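Local coordinates for protein Cel44C (PDB 3ZQ9) that probably hydrolyses the beta-1,4-linked glucan backbones of cellulose and xyloglucan, using the family 44 glycoside hydrolase part held in this chain, at residues R49-N54 with P111-V116; V283-E288 with L354-Y359; G369-T374 with M452-D457. The protein carries 2 engineered substitutions. All coordinates share one frame; numbering follows the deposited sequence.

Contact 1. Residues R49-N54 with P111-V116; sequences RMTGYN and PMAGYV. With BGC (beta-D-glucopyranose), chain C.
T51 and V116 are central to this contact between segments that follow two neighbouring strands of a TIM barrel, 42-45 and 105-110. T51 turns its two branches to different jobs. OG1 stands beside the backbone N (chi1 -72°), which leaves CG2 anti to that N and facing A113. T51 CG2 lies 3.6 Å from A113 CB. OG1 is hydrogen-bonded to D185 instead. T51 O lies 3.5 Å from P111 CB.

V116 points its side chain at residues 52-54. V116 CB is 3.4 Å from the carbonyl oxygen G52 O. V116 CG1 approaches the next carbonyl, 3.4 Å from Y53 O. V116 CG2 meets N54 instead, lying 3.7 Å from N54 CB, and the two side chains cross at about a right angle. The amide end of N54 is held elsewhere: OD1 accepts from the N of E56, a calcium ligand, and ND2 donates to A117 O.

No direct hydrogen bond joins the segments. One water does so, donating to T51 O at 2.7 Å and to Y115 O, and accepting a longer bond from G114 N. From V116 the chain runs on in a small sheet beside strand 135-139. At the other end of the contact R49, on the short helix 48-51, reaches the ligand. There R49 N donates an almost straight bond to O6 of the bound glucose, 3.0 Å long, N-H...O 167°.

Contact 2. Residues V283-E288 with L354-Y359; sequences VHWYPE and LAMTEY. With NOY ((2R,3S,4R,5R)-5-(hydroxymethyl)piperidine-2,3,4-triol), chain B.
E358 sets its side chain between H284 and Y286 at the C-terminal mouth of the TIM barrel, where parallel strands 280-285 and 353-359 run side by side. This position, on barrel strand seven, is where related glycosidases carry their nucleophile, consistent with such a role here. E358 O accepts from W285 N at 2.9 Å. E358 CB comes next to both aromatic residues and lies 3.4 Å from Y286 OH. CG stands beside the backbone N (chi1 -70°), which carries the chain over the imidazole. E358 CG makes a CH-pi contact there, 3.7 Å from the centroid of the H284 ring and 10° off its normal. CD follows over the same face, nearer the rim, and the carboxylate stacks on the ring with the planes 23° apart. H284 ND1 is hydrogen-bonded to E187.

The two oxygens then divide their partners. E358 OE2 sits 3.1 Å from H284 CE1, forms a salt bridge with R44 and lies close to O2 of the piperidine inhibitor. E358 OE1 takes two donors. The inhibitor N donates to E358 OE1 at 2.6 Å. Y286 OH donates to E358 OE1, also at 2.6 Å, from the anti side of the carboxylate.

Contact 3. Residues G369-T374 with M452-D457; sequences GGIAMT and MNKSMD
M452 and K454 lie against one side of the helix that holds I371 and T374, and this is the tight part of the contact. The thioether of M452 does much of the touching. CG sits between the backbone N and the carbonyl carbon (chi1 66°), and bends at chi2 and chi3 bring the sulfur to the helix. M452 SD is 3.7 Å from I371 O. The side chains of M452 and T374 slide past each other in opposite directions, with M452 CE 3.8 Å from T374 CG2. The OG1 of T374 turns back to its own helix and donates to G370 O, from above the carbonyl plane. G370 O also accepts from T374 N.

Next to this, I371 CG2 meets K454 CG at 3.6 Å, the two side chains crossing at a slant. I371, T374 and K454 were each modelled in two conformers, so the distances from their side chains are less certain. The lysine chain leads away, and its NZ bonds to I430 O.

The contact joins two domains: helix 367-382 of the TIM barrel and strand 446-453 of the beta-sheet domain. No hydrogen bond crosses between the segments. Cutting M452 back to an alanine removes the thioether and is likely to leave a gap beside I371 O and the T374 methyl without its neighbour.

Beyond K454 the second segment leaves the helix for the solvent side. It is kept in shape by its own bonds. S455 N donates to N453 OD1 at 2.9 Å in an Asx turn. An ST turn follows, with D457 N donating to S455 OG at 3.2 Å. D457 itself is exposed.

Overall arrangement
The contacts follow one another along the chain, and two of them border the ligand. O4 of the piperidine inhibitor is joined to C1 of the glucose, so contacts 1 and 2 reach neighbouring rings of one ligand. R49 of contact 1 does so with its backbone N, at the glucose. E358 of contact 2 binds the piperidine, with its side chain about 7 Å from the glucose. The centres of contacts 1 and 2 are about 21 Å apart, their nearest atoms about 8 Å. Contact 3 lies away from the site, across the chain's centre from contact 1, with centres about 39 Å apart. It still touches contact 2, where Y359 OH packs 3.4 Å from M373 CE.

Contact 1. Residues R49-N54 with P111-V116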
# COMPACT_ATOMS: atom_id res chain seq x y z
N ARG A 49 -3.59 -12.21 -9.28
CA ARG A 49 -3.49 -13.67 -9.08
C ARG A 49 -4.27 -14.21 -7.88
O ARG A 49 -4.63 -15.41 -7.85
CB ARG A 49 -2.01 -14.08 -8.95
CG ARG A 49 -1.31 -14.26 -10.29
CD ARG A 49 -1.64 -15.59 -10.87
NE ARG A 49 -0.91 -15.84 -12.12
CZ ARG A 49 -0.83 -17.04 -12.70
NH1 ARG A 49 -1.44 -18.09 -12.16
NH2 ARG A 49 -0.08 -17.20 -13.80
N MET A 50 -4.57 -13.35 -6.90
CA MET A 50 -5.21 -13.87 -5.68
C MET A 50 -6.75 -14.09 -5.82
O MET A 50 -7.35 -14.83 -5.03
CB MET A 50 -4.84 -13.00 -4.45
CG MET A 50 -3.36 -13.12 -4.06
SD MET A 50 -2.95 -14.82 -3.60
CE MET A 50 -3.93 -15.03 -2.13
N THR A 51 -7.35 -13.48 -6.85
CA THR A 51 -8.83 -13.56 -7.02
C THR A 51 -9.23 -15.03 -7.21
O THR A 51 -10.21 -15.53 -6.60
CB THR A 51 -9.27 -12.74 -8.28
OG1 THR A 51 -9.13 -11.35 -7.94
CG2 THR A 51 -10.75 -13.05 -8.67
N GLY A 52 -8.45 -15.73 -8.06
CA GLY A 52 -8.75 -17.14 -8.37
C GLY A 52 -7.84 -18.16 -7.72
O GLY A 52 -7.80 -19.33 -8.16
N TYR A 53 -7.12 -17.74 -6.67
CA TYR A 53 -6.21 -18.64 -5.90
C TYR A 53 -7.02 -19.63 -5.07
O TYR A 53 -7.91 -19.24 -4.30
CB TYR A 53 -5.31 -17.78 -4.98
CG TYR A 53 -4.59 -18.54 -3.86
CD1 TYR A 53 -3.57 -19.45 -4.15
CD2 TYR A 53 -4.98 -18.39 -2.53
CE1 TYR A 53 -2.91 -20.16 -3.14
CE2 TYR A 53 -4.36 -19.12 -1.52
CZ TYR A 53 -3.34 -19.98 -1.83
OH TYR A 53 -2.73 -20.66 -0.79
N ASN A 54 -6.67 -20.90 -5.22
CA ASN A 54 -7.35 -22.00 -4.58
C ASN A 54 -6.44 -22.45 -3.45
O ASN A 54 -5.38 -23.01 -3.71
CB ASN A 54 -7.49 -23.13 -5.60
CG ASN A 54 -8.13 -24.39 -5.02
OD1 ASN A 54 -8.12 -24.60 -3.81
ND2 ASN A 54 -8.68 -25.26 -5.90
N PRO A 111 -10.94 -15.00 -1.67
CA PRO A 111 -11.62 -14.89 -2.98
C PRO A 111 -13.10 -14.47 -2.82
O PRO A 111 -13.80 -14.98 -1.91
CB PRO A 111 -11.57 -16.35 -3.52
CG PRO A 111 -11.66 -17.21 -2.26
CD PRO A 111 -10.79 -16.40 -1.22
N MET A 112 -13.57 -13.60 -3.72
CA MET A 112 -14.94 -13.15 -3.66
C MET A 112 -15.60 -13.09 -5.04
O MET A 112 -16.80 -12.82 -5.17
CB MET A 112 -14.93 -11.76 -2.95
CG MET A 112 -16.20 -11.48 -2.22
SD MET A 112 -16.19 -9.92 -1.33
CE MET A 112 -15.72 -8.73 -2.57
N ALA A 113 -14.84 -13.32 -6.11
CA ALA A 113 -15.41 -13.18 -7.46
C ALA A 113 -16.29 -14.39 -7.82
O ALA A 113 -17.14 -14.28 -8.72
CB ALA A 113 -14.31 -12.96 -8.49
N GLY A 114 -16.11 -15.51 -7.09
CA GLY A 114 -17.09 -16.60 -7.03
C GLY A 114 -16.55 -17.99 -7.34
O GLY A 114 -17.16 -19.02 -6.98
N TYR A 115 -15.39 -18.04 -8.02
CA TYR A 115 -14.74 -19.31 -8.35
C TYR A 115 -13.22 -19.23 -8.17
O TYR A 115 -12.65 -18.15 -8.23
CB TYR A 115 -14.98 -19.71 -9.82
CG TYR A 115 -16.48 -19.85 -10.13
CD1 TYR A 115 -17.25 -18.70 -10.48
CD2 TYR A 115 -17.09 -21.09 -10.05
CE1 TYR A 115 -18.60 -18.82 -10.74
CE2 TYR A 115 -18.46 -21.23 -10.32
CZ TYR A 115 -19.19 -20.09 -10.67
OH TYR A 115 -20.54 -20.23 -10.96
N VAL A 116 -12.58 -20.38 -8.05
CA VAL A 116 -11.10 -20.42 -8.03
C VAL A 116 -10.61 -21.53 -8.94
O VAL A 116 -11.37 -22.45 -9.28
CB VAL A 116 -10.52 -20.56 -6.59
CG1 VAL A 116 -11.00 -19.37 -5.74
CG2 VAL A 116 -10.98 -21.91 -5.93
C2 BGC C . 1.27 -7.63 -13.05
C3 BGC C . 1.40 -9.05 -13.61
C4 BGC C . 1.43 -10.02 -12.42
C5 BGC C . 0.15 -9.93 -11.57
C6 BGC C . 0.26 -10.85 -10.35
C1 BGC C . 0.04 -7.59 -12.13
O2 BGC C . 0.98 -6.70 -14.07
O3 BGC C . 2.66 -9.14 -14.33
O4 BGC C . 1.70 -11.34 -12.88
O5 BGC C . 0.07 -8.57 -11.14
O6 BGC C . -0.95 -10.75 -9.59
O HOH W 1 -12.93 -15.69 -6.66

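Contact 2. Residues V283-E288 with L354-Y359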
# COMPACT_ATOMS: atom_id res chain seq x y z
N VAL A 283 -7.63 1.03 -0.97
CA VAL A 283 -7.52 1.49 -2.38
C VAL A 283 -6.13 1.23 -2.96
O VAL A 283 -5.14 1.12 -2.25
CB VAL A 283 -7.83 2.99 -2.55
CG1 VAL A 283 -9.26 3.30 -2.08
CG2 VAL A 283 -6.84 3.90 -1.77
N HIS A 284 -6.09 1.18 -4.30
CA HIS A 284 -4.84 1.20 -5.07
C HIS A 284 -4.73 2.55 -5.76
O HIS A 284 -5.75 3.12 -6.18
CB HIS A 284 -4.91 0.08 -6.13
CG HIS A 284 -4.95 -1.28 -5.51
ND1 HIS A 284 -5.19 -2.43 -6.24
CD2 HIS A 284 -4.84 -1.66 -4.22
CE1 HIS A 284 -5.17 -3.47 -5.41
NE2 HIS A 284 -4.94 -3.03 -4.19
N TRP A 285 -3.53 3.09 -5.84
CA TRP A 285 -3.35 4.45 -6.37
C TRP A 285 -2.12 4.44 -7.27
O TRP A 285 -1.00 4.48 -6.78
CB TRP A 285 -3.17 5.42 -5.21
CG TRP A 285 -2.89 6.86 -5.63
CD1 TRP A 285 -1.68 7.52 -5.58
CD2 TRP A 285 -3.84 7.80 -6.15
NE1 TRP A 285 -1.83 8.81 -6.03
CE2 TRP A 285 -3.14 9.01 -6.37
CE3 TRP A 285 -5.22 7.75 -6.42
CZ2 TRP A 285 -3.77 10.17 -6.85
CZ3 TRP A 285 -5.85 8.92 -6.93
CH2 TRP A 285 -5.11 10.10 -7.14
N TYR A 286 -2.35 4.44 -8.58
CA TYR A 286 -1.25 4.58 -9.50
C TYR A 286 -1.45 5.93 -10.17
O TYR A 286 -2.45 6.14 -10.84
CB TYR A 286 -1.31 3.48 -10.56
CG TYR A 286 -0.97 2.13 -9.97
CD1 TYR A 286 0.36 1.78 -9.76
CD2 TYR A 286 -1.97 1.20 -9.66
CE1 TYR A 286 0.70 0.52 -9.26
CE2 TYR A 286 -1.65 -0.05 -9.12
CZ TYR A 286 -0.31 -0.40 -8.96
OH TYR A 286 0.04 -1.64 -8.46
N PRO A 287 -0.54 6.87 -9.90
CA PRO A 287 -0.72 8.24 -10.41
C PRO A 287 -1.01 8.23 -11.93
O PRO A 287 -0.39 7.48 -12.69
CB PRO A 287 0.66 8.84 -10.18
CG PRO A 287 1.08 8.24 -8.84
CD PRO A 287 0.59 6.76 -8.96
N GLU A 288 -1.96 9.08 -12.34
CA GLU A 288 -2.20 9.37 -13.77
C GLU A 288 -1.40 10.60 -14.20
O GLU A 288 -1.42 10.96 -15.38
CB GLU A 288 -3.71 9.64 -13.97
CG GLU A 288 -4.57 8.39 -13.78
CD GLU A 288 -4.67 7.55 -15.03
OE1 GLU A 288 -3.93 7.76 -16.01
OE2 GLU A 288 -5.51 6.64 -15.02
N LEU A 354 -7.57 3.66 6.80
CA LEU A 354 -7.35 3.87 5.34
C LEU A 354 -6.04 3.20 4.96
O LEU A 354 -5.02 3.38 5.65
CB LEU A 354 -7.26 5.38 5.06
CG LEU A 354 -7.02 5.79 3.60
CD1 LEU A 354 -8.17 5.35 2.68
CD2 LEU A 354 -6.85 7.34 3.51
N ALA A 355 -6.06 2.46 3.84
CA ALA A 355 -4.83 1.80 3.36
C ALA A 355 -4.68 1.97 1.87
O ALA A 355 -5.66 1.82 1.13
CB ALA A 355 -4.85 0.31 3.71
N MET A 356 -3.44 2.17 1.43
CA MET A 356 -3.15 2.24 0.01
C MET A 356 -2.34 0.97 -0.35
O MET A 356 -1.10 0.96 -0.23
CB MET A 356 -2.36 3.53 -0.27
CG MET A 356 -2.07 3.74 -1.77
SD MET A 356 -1.14 5.30 -1.98
CE MET A 356 -2.43 6.45 -1.62
N THR A 357 -3.03 -0.11 -0.72
CA THR A 357 -2.40 -1.45 -0.70
C THR A 357 -1.64 -1.78 -1.98
O THR A 357 -1.02 -2.83 -2.06
CB THR A 357 -3.40 -2.58 -0.41
OG1 THR A 357 -4.49 -2.49 -1.32
CG2 THR A 357 -3.97 -2.42 1.03
N GLU A 358 -1.71 -0.89 -2.98
CA GLU A 358 -0.79 -0.88 -4.13
C GLU A 358 -0.60 0.57 -4.55
O GLU A 358 -1.59 1.31 -4.57
CB GLU A 358 -1.36 -1.63 -5.33
CG GLU A 358 -1.44 -3.19 -5.17
CD GLU A 358 -2.00 -3.85 -6.44
OE1 GLU A 358 -1.85 -3.25 -7.55
OE2 GLU A 358 -2.59 -4.96 -6.33
N TYR A 359 0.62 0.93 -4.92
CA TYR A 359 0.93 2.23 -5.55
C TYR A 359 2.35 2.16 -6.07
O TYR A 359 3.14 1.31 -5.65
CB TYR A 359 0.80 3.39 -4.54
CG TYR A 359 1.86 3.44 -3.45
CD1 TYR A 359 1.75 2.63 -2.28
CD2 TYR A 359 2.92 4.32 -3.55
CE1 TYR A 359 2.72 2.72 -1.26
CE2 TYR A 359 3.90 4.42 -2.55
CZ TYR A 359 3.79 3.63 -1.41
OH TYR A 359 4.75 3.76 -0.43
O4 NOY B . 0.03 -6.34 -11.45
C4 NOY B . -1.25 -5.71 -11.22
C3 NOY B . -1.86 -6.18 -9.88
O3 NOY B . -2.08 -7.59 -9.87
C2 NOY B . -3.21 -5.46 -9.67
N NOY B . -3.07 -3.99 -9.70
C7 NOY B . -2.37 -3.47 -10.89
C5 NOY B . -1.03 -4.19 -11.07
C6 NOY B . -0.21 -3.61 -12.22
O2 NOY B . -3.82 -5.87 -8.45
O6 NOY B . -0.96 -3.63 -13.44

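Contact 3. Residues G369-T374 with M452-D457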
# COMPACT_ATOMS: atom_id res chain seq x y z
N GLY A 369 12.48 8.55 -9.25
CA GLY A 369 11.57 7.56 -8.57
C GLY A 369 11.97 7.48 -7.09
O GLY A 369 11.11 7.31 -6.21
N GLY A 370 13.26 7.57 -6.81
CA GLY A 370 13.75 7.54 -5.41
C GLY A 370 13.27 8.77 -4.62
O GLY A 370 12.75 8.67 -3.50
N ILE A 371 13.44 9.94 -5.23
CA ILE A 371 13.04 11.22 -4.61
C ILE A 371 11.51 11.22 -4.40
O ILE A 371 11.00 11.61 -3.33
CB ILE A 371 13.45 12.43 -5.52
CG1 ILE A 371 14.98 12.53 -5.67
CG2 ILE A 371 12.85 13.76 -5.00
CD1 ILE A 371 15.75 12.78 -4.35
N ALA A 372 10.77 10.81 -5.42
CA ALA A 372 9.30 10.74 -5.27
C ALA A 372 8.93 9.89 -4.06
O ALA A 372 8.08 10.31 -3.25
CB ALA A 372 8.56 10.25 -6.56
N MET A 373 9.55 8.71 -3.92
CA MET A 373 9.18 7.81 -2.83
C MET A 373 9.62 8.33 -1.50
O MET A 373 8.99 8.05 -0.48
CB MET A 373 9.76 6.39 -3.05
CG MET A 373 8.97 5.59 -4.05
SD MET A 373 7.31 5.22 -3.39
CE MET A 373 7.62 3.82 -2.32
N THR A 374 10.74 9.05 -1.46
CA THR A 374 11.16 9.61 -0.20
C THR A 374 10.13 10.63 0.27
O THR A 374 9.87 10.76 1.48
CB THR A 374 12.54 10.19 -0.36
OG1 THR A 374 13.39 9.13 -0.85
CG2 THR A 374 13.05 10.68 0.95
N MET A 452 14.86 16.67 0.95
CA MET A 452 15.23 16.32 -0.42
C MET A 452 15.15 17.53 -1.33
O MET A 452 14.34 18.41 -1.10
CB MET A 452 14.37 15.17 -0.96
CG MET A 452 12.90 15.56 -1.13
SD MET A 452 11.74 14.21 -0.80
CE MET A 452 11.83 14.25 1.00
N ASN A 453 16.00 17.54 -2.36
CA ASN A 453 16.02 18.58 -3.36
C ASN A 453 15.54 17.95 -4.66
O ASN A 453 16.22 17.03 -5.20
CB ASN A 453 17.46 19.13 -3.48
CG ASN A 453 17.56 20.30 -4.47
OD1 ASN A 453 16.62 20.58 -5.18
ND2 ASN A 453 18.73 20.96 -4.53
N LYS A 454 14.38 18.41 -5.13
CA LYS A 454 13.75 17.93 -6.37
C LYS A 454 14.21 18.68 -7.62
O LYS A 454 13.84 18.31 -8.76
CB LYS A 454 12.23 18.05 -6.26
CG LYS A 454 11.63 17.19 -5.18
CD LYS A 454 10.13 17.48 -5.02
CE LYS A 454 9.92 18.73 -4.17
NZ LYS A 454 8.48 19.14 -4.18
N SER A 455 14.98 19.76 -7.43
CA SER A 455 15.53 20.47 -8.60
C SER A 455 16.52 19.59 -9.37
O SER A 455 17.37 18.89 -8.79
CB SER A 455 16.27 21.73 -8.18
OG SER A 455 16.83 22.41 -9.32
N MET A 456 16.40 19.62 -10.69
CA MET A 456 17.33 18.85 -11.54
C MET A 456 18.64 19.59 -11.71
O MET A 456 19.64 18.97 -12.08
CB MET A 456 16.76 18.65 -12.94
CG MET A 456 15.34 18.14 -12.96
SD MET A 456 15.22 16.43 -13.40
CE MET A 456 15.73 16.51 -15.07
N ASP A 457 18.63 20.89 -11.42
CA ASP A 457 19.69 21.85 -11.81
C ASP A 457 20.41 22.55 -10.66
O ASP A 457 21.60 22.92 -10.81
CB ASP A 457 19.06 23.01 -12.60
CG ASP A 457 18.38 22.56 -13.85
OD1 ASP A 457 18.89 21.61 -14.48
OD2 ASP A 457 17.34 23.14 -14.20